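Local coordinates for d-3-phosphoglycerate dehydrogenase oxidoreductase protein (Ralstonia solanacearum, PDB 3GG9) that probably catalyses the NAD-dependent oxidation of D-3-phosphoglycerate to 3-phosphohydroxypyruvate, at residues A51-R56 / M311-A316; V100-K105 / Q318-I323. All coordinates share one frame; numbering follows the deposited sequence. Where two conformers were deposited one is given.

Overall arrangement
Both interactions lay helix 306-324 against the same five-stranded parallel sheet. Interaction 1 joins the earlier part of the helix to the third strand in the sheet order, 51-54, and interaction 2 joins the later part to strand 100-102 at one edge of the sheet. Their centres are about 8 Å apart. They meet where V53 CG2 lies 3.8 Å from I320 CD1, and where I315 CG2 lies 3.7 Å from G104 CA. A sulfate ion sits at the end of interaction 1 beside R56 and Y312. It is also hydrogen-bonded to R80 N and R224 NH2. Family resemblance suggests that this polar end borders the active-site cleft. Interaction 2 is structural packing.

Interaction 1 of 2, residues A51-R56 / M311-A316; sequences ALVLIR and MYFGIA. Unlike the reference sequence in segment 51-56: L52 (reference Ile). With SO4 (sulfate ion), chain E.
The ring of F313 reaches from helix 306-324 to strand 51-54 and to I55 just after it. Within segment 51-56 its closest partner is I55, which comes to the edge of the ring near its plane. I55 CG1 lies 3.6 Å from F313 CZ, and I55 CD1 lies 3.7 Å from the same atom. The I55 chain puts CG1 beside the backbone N (chi1 -52°), and its end reaches closer to the helix than its first bond suggests. V53 packs more loosely. CB of V53 points toward the helix, and CG1 is anti to the backbone N (chi1 180°). V53 CG1 stands 4.3 Å from F313 CE1 and 4.4 Å from A316 CB. Y309 packs edge-to-face with F313.

The other end is polar and looser; R56 is partly exposed there, while Y312 is buried. The R56 chain bends at both chi2 and chi3, and R56 CD comes obliquely to the ring, 3.9 Å from Y312 CE1. The guanidinium and ring planes are 45° apart. A sulfate, probably from the crystallisation liquor, lies over one face of the guanidinium, with its O1 2.8 Å from R56 NE. The same O1 also sits at the edge of the Y312 ring. Y312 OH is 3.0 Å from sulfate O3, and also hydrogen-bonds with S107 N. R56 NH2 is held by the carbonyl oxygens of T78 and R80. R56's positive charge probably helps hold the anion. A C-terminal helix returning to cover the N-terminal parallel sheet is typical of the D-2-hydroxyacid dehydrogenase fold.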
# COMPACT_ATOMS: atom_id res chain seq x y z
N ALA A 51 -37.14 -11.30 5.02
CA ALA A 51 -35.75 -11.78 5.01
C ALA A 51 -34.75 -10.65 5.07
O ALA A 51 -34.83 -9.69 4.31
CB ALA A 51 -35.47 -12.69 3.80
N LEU A 52 -33.80 -10.77 5.98
CA LEU A 52 -32.84 -9.71 6.22
C LEU A 52 -31.47 -10.27 5.89
O LEU A 52 -31.10 -11.31 6.41
CB LEU A 52 -32.92 -9.28 7.68
CG LEU A 52 -32.48 -7.90 8.15
CD1 LEU A 52 -33.06 -6.78 7.31
CD2 LEU A 52 -32.92 -7.77 9.59
N VAL A 53 -30.74 -9.57 5.02
CA VAL A 53 -29.35 -9.91 4.75
C VAL A 53 -28.44 -8.93 5.50
O VAL A 53 -28.54 -7.70 5.32
CB VAL A 53 -29.02 -9.92 3.25
CG1 VAL A 53 -27.52 -10.28 3.02
CG2 VAL A 53 -29.94 -10.91 2.52
N LEU A 54 -27.58 -9.48 6.34
CA LEU A 54 -26.63 -8.70 7.12
C LEU A 54 -25.23 -8.79 6.51
O LEU A 54 -24.79 -9.88 6.10
CB LEU A 54 -26.59 -9.18 8.58
CG LEU A 54 -27.88 -9.09 9.41
CD1 LEU A 54 -27.62 -9.56 10.84
CD2 LEU A 54 -28.41 -7.66 9.43
N ILE A 55 -24.55 -7.65 6.47
CA ILE A 55 -23.16 -7.55 6.03
C ILE A 55 -22.25 -7.64 7.24
O ILE A 55 -22.11 -6.68 8.00
CB ILE A 55 -22.90 -6.26 5.21
CG1 ILE A 55 -23.92 -6.12 4.08
CG2 ILE A 55 -21.44 -6.22 4.70
CD1 ILE A 55 -23.70 -4.92 3.16
N ARG A 56 -21.66 -8.82 7.40
CA ARG A 56 -20.76 -9.09 8.51
C ARG A 56 -21.33 -8.64 9.86
O ARG A 56 -22.46 -8.96 10.19
CB ARG A 56 -19.36 -8.55 8.20
CG ARG A 56 -18.71 -9.28 7.02
CD ARG A 56 -18.67 -10.79 7.24
NE ARG A 56 -18.05 -11.14 8.52
CZ ARG A 56 -18.62 -11.89 9.47
NH1 ARG A 56 -17.96 -12.13 10.60
NH2 ARG A 56 -19.83 -12.40 9.31
N MET A 311 -18.57 -13.79 -3.56
CA MET A 311 -18.60 -15.04 -2.78
C MET A 311 -19.52 -14.91 -1.56
O MET A 311 -20.41 -15.74 -1.36
CB MET A 311 -17.18 -15.45 -2.32
CG MET A 311 -17.14 -16.76 -1.51
SD MET A 311 -15.68 -16.96 -0.43
CE MET A 311 -14.45 -17.44 -1.65
N TYR A 312 -19.30 -13.88 -0.75
CA TYR A 312 -20.07 -13.68 0.48
C TYR A 312 -21.58 -13.57 0.24
O TYR A 312 -22.34 -14.33 0.82
CB TYR A 312 -19.55 -12.48 1.27
CG TYR A 312 -18.35 -12.77 2.16
CD1 TYR A 312 -18.46 -12.76 3.54
CD2 TYR A 312 -17.09 -13.08 1.61
CE1 TYR A 312 -17.36 -13.03 4.36
CE2 TYR A 312 -15.98 -13.35 2.42
CZ TYR A 312 -16.12 -13.31 3.80
OH TYR A 312 -15.04 -13.58 4.61
N PHE A 313 -22.00 -12.65 -0.62
CA PHE A 313 -23.41 -12.48 -0.97
C PHE A 313 -23.97 -13.62 -1.82
O PHE A 313 -25.13 -14.04 -1.63
CB PHE A 313 -23.62 -11.14 -1.65
CG PHE A 313 -23.37 -9.98 -0.71
CD1 PHE A 313 -24.40 -9.52 0.10
CD2 PHE A 313 -22.10 -9.43 -0.59
CE1 PHE A 313 -24.18 -8.48 0.99
CE2 PHE A 313 -21.85 -8.36 0.33
CZ PHE A 313 -22.91 -7.91 1.11
N GLY A 314 -23.17 -14.13 -2.74
CA GLY A 314 -23.61 -15.31 -3.51
C GLY A 314 -24.13 -16.38 -2.56
O GLY A 314 -25.23 -16.90 -2.73
N ILE A 315 -23.34 -16.69 -1.53
CA ILE A 315 -23.70 -17.68 -0.53
C ILE A 315 -24.88 -17.27 0.34
O ILE A 315 -25.77 -18.08 0.55
CB ILE A 315 -22.48 -18.11 0.34
CG1 ILE A 315 -21.53 -18.97 -0.50
CG2 ILE A 315 -22.90 -18.89 1.57
CD1 ILE A 315 -20.14 -19.08 0.08
N ALA A 316 -24.90 -16.04 0.85
CA ALA A 316 -26.03 -15.58 1.66
C ALA A 316 -27.37 -15.59 0.88
O ALA A 316 -28.41 -15.95 1.44
CB ALA A 316 -25.76 -14.20 2.30
S SO4 E . -15.83 -14.21 8.12
O1 SO4 E . -16.41 -13.10 7.39
O2 SO4 E . -16.80 -15.29 8.24
O3 SO4 E . -14.67 -14.71 7.38
O4 SO4 E . -15.43 -13.72 9.43

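Interaction 2 of 2, residues V100-K105 / Q318-I323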
# COMPACT_ATOMS: atom_id res chain seq x y z
N VAL A 100 -35.06 -18.12 11.62
CA VAL A 100 -33.86 -18.89 11.31
C VAL A 100 -32.70 -17.99 10.92
O VAL A 100 -32.86 -17.03 10.18
CB VAL A 100 -34.07 -20.04 10.25
CG1 VAL A 100 -34.98 -21.11 10.82
CG2 VAL A 100 -34.60 -19.51 8.93
N VAL A 101 -31.53 -18.30 11.46
CA VAL A 101 -30.31 -17.58 11.12
C VAL A 101 -29.49 -18.46 10.19
O VAL A 101 -29.13 -19.58 10.53
CB VAL A 101 -29.52 -17.16 12.37
CG1 VAL A 101 -28.17 -16.54 11.96
CG2 VAL A 101 -30.34 -16.16 13.20
N LEU A 102 -29.22 -17.94 8.99
CA LEU A 102 -28.49 -18.70 7.98
C LEU A 102 -27.03 -18.28 8.00
O LEU A 102 -26.73 -17.09 8.11
CB LEU A 102 -29.11 -18.49 6.60
CG LEU A 102 -30.63 -18.62 6.50
CD1 LEU A 102 -31.08 -18.60 5.07
CD2 LEU A 102 -31.15 -19.87 7.18
N GLU A 103 -26.14 -19.26 7.94
CA GLU A 103 -24.71 -19.01 8.09
C GLU A 103 -24.04 -19.12 6.75
O GLU A 103 -24.26 -20.10 6.01
CB GLU A 103 -24.08 -19.99 9.09
CG GLU A 103 -22.57 -19.82 9.28
CD GLU A 103 -22.04 -20.50 10.52
OE1 GLU A 103 -21.12 -19.93 11.16
OE2 GLU A 103 -22.53 -21.60 10.86
N GLY A 104 -23.23 -18.12 6.43
CA GLY A 104 -22.45 -18.16 5.21
C GLY A 104 -21.07 -18.75 5.43
O GLY A 104 -20.79 -19.36 6.46
N LYS A 105 -20.22 -18.58 4.43
CA LYS A 105 -18.81 -18.91 4.55
C LYS A 105 -17.97 -17.66 4.27
O LYS A 105 -18.40 -16.75 3.57
CB LYS A 105 -18.42 -20.06 3.61
CG LYS A 105 -19.10 -21.39 3.96
CD LYS A 105 -18.08 -22.51 4.16
CE LYS A 105 -18.69 -23.69 4.93
NZ LYS A 105 -17.73 -24.82 5.10
N GLN A 318 -27.98 -17.51 -2.02
CA GLN A 318 -28.29 -18.93 -2.25
C GLN A 318 -28.84 -19.60 -0.99
O GLN A 318 -29.73 -20.46 -1.09
CB GLN A 318 -27.07 -19.69 -2.79
CG GLN A 318 -27.37 -21.05 -3.42
CD GLN A 318 -28.43 -20.99 -4.53
OE1 GLN A 318 -28.33 -20.19 -5.46
NE2 GLN A 318 -29.45 -21.86 -4.43
N ASN A 319 -28.37 -19.19 0.19
CA ASN A 319 -28.90 -19.73 1.44
C ASN A 319 -30.40 -19.47 1.60
O ASN A 319 -31.16 -20.37 2.01
CB ASN A 319 -28.10 -19.23 2.65
CG ASN A 319 -26.77 -19.95 2.85
OD1 ASN A 319 -26.51 -20.99 2.24
ND2 ASN A 319 -25.94 -19.41 3.72
N ILE A 320 -30.84 -18.25 1.28
CA ILE A 320 -32.26 -17.92 1.30
C ILE A 320 -33.03 -18.81 0.32
O ILE A 320 -34.05 -19.41 0.68
CB ILE A 320 -32.52 -16.43 1.00
CG1 ILE A 320 -31.97 -15.55 2.13
CG2 ILE A 320 -34.02 -16.17 0.81
CD1 ILE A 320 -31.90 -14.07 1.78
N LEU A 321 -32.53 -18.94 -0.91
CA LEU A 321 -33.15 -19.80 -1.91
C LEU A 321 -33.23 -21.27 -1.49
O LEU A 321 -34.24 -21.93 -1.74
CB LEU A 321 -32.45 -19.71 -3.27
CG LEU A 321 -32.22 -18.33 -3.91
CD1 LEU A 321 -31.69 -18.49 -5.32
CD2 LEU A 321 -33.48 -17.45 -3.90
N ASP A 322 -32.17 -21.78 -0.86
CA ASP A 322 -32.11 -23.17 -0.41
C ASP A 322 -33.10 -23.43 0.72
O ASP A 322 -33.70 -24.50 0.76
CB ASP A 322 -30.71 -23.56 0.09
CG ASP A 322 -29.68 -23.67 -1.01
OD1 ASP A 322 -30.02 -23.85 -2.21
OD2 ASP A 322 -28.49 -23.59 -0.66
N ILE A 323 -33.27 -22.47 1.62
CA ILE A 323 -34.22 -22.62 2.74
C ILE A 323 -35.66 -22.67 2.24
O ILE A 323 -36.45 -23.49 2.70
CB ILE A 323 -33.98 -21.54 3.85
CG1 ILE A 323 -33.30 -22.17 5.04
CG2 ILE A 323 -35.27 -20.92 4.35
CD1 ILE A 323 -31.86 -22.39 4.85
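This contact is helix-on-sheet packing at an outermost strand of the five-stranded parallel sheet. The axes of strand 100-102 and helix 318-323 approach to 9.8 Å, with 136° between their N-to-C directions. L102 carries most of the apolar contact. Its CB points at the helix, and its two methyls divide the work. L102 CD1 rests on the helix backbone, 3.5 Å from N319 O, an oxygen already hydrogen-bonded to I323 N. L102 CD1 is also 3.9 Å from N319 CB and 4.3 Å from I320 CG1. L102 and I323 meet tip to tip, with L102 CD2 3.5 Å from I323 CD1. I323 has chi1 at -105°, away from a staggered position, and its end lies against L102.

At E103 the contact turns polar. N319 sends its amide across to the backbone, and N319 ND2 donates to E103 O over 2.9 Å. The bond is strongly bent, 122° at the hydrogen, and is weak. The E103 CB points away from the helix; its carboxylate accepts from V81 N and forms a salt bridge with R83.

The strand lies beside strand 74-77, to which V100 and L102 are hydrogen-bonded through their backbones. I74 of that strand touches both L102 and I323, and S76 touches I320. On V101, L91 and C94 of helix 91-97 pack against the side chain, so the edge strand is placed between that helix and helix 306-324.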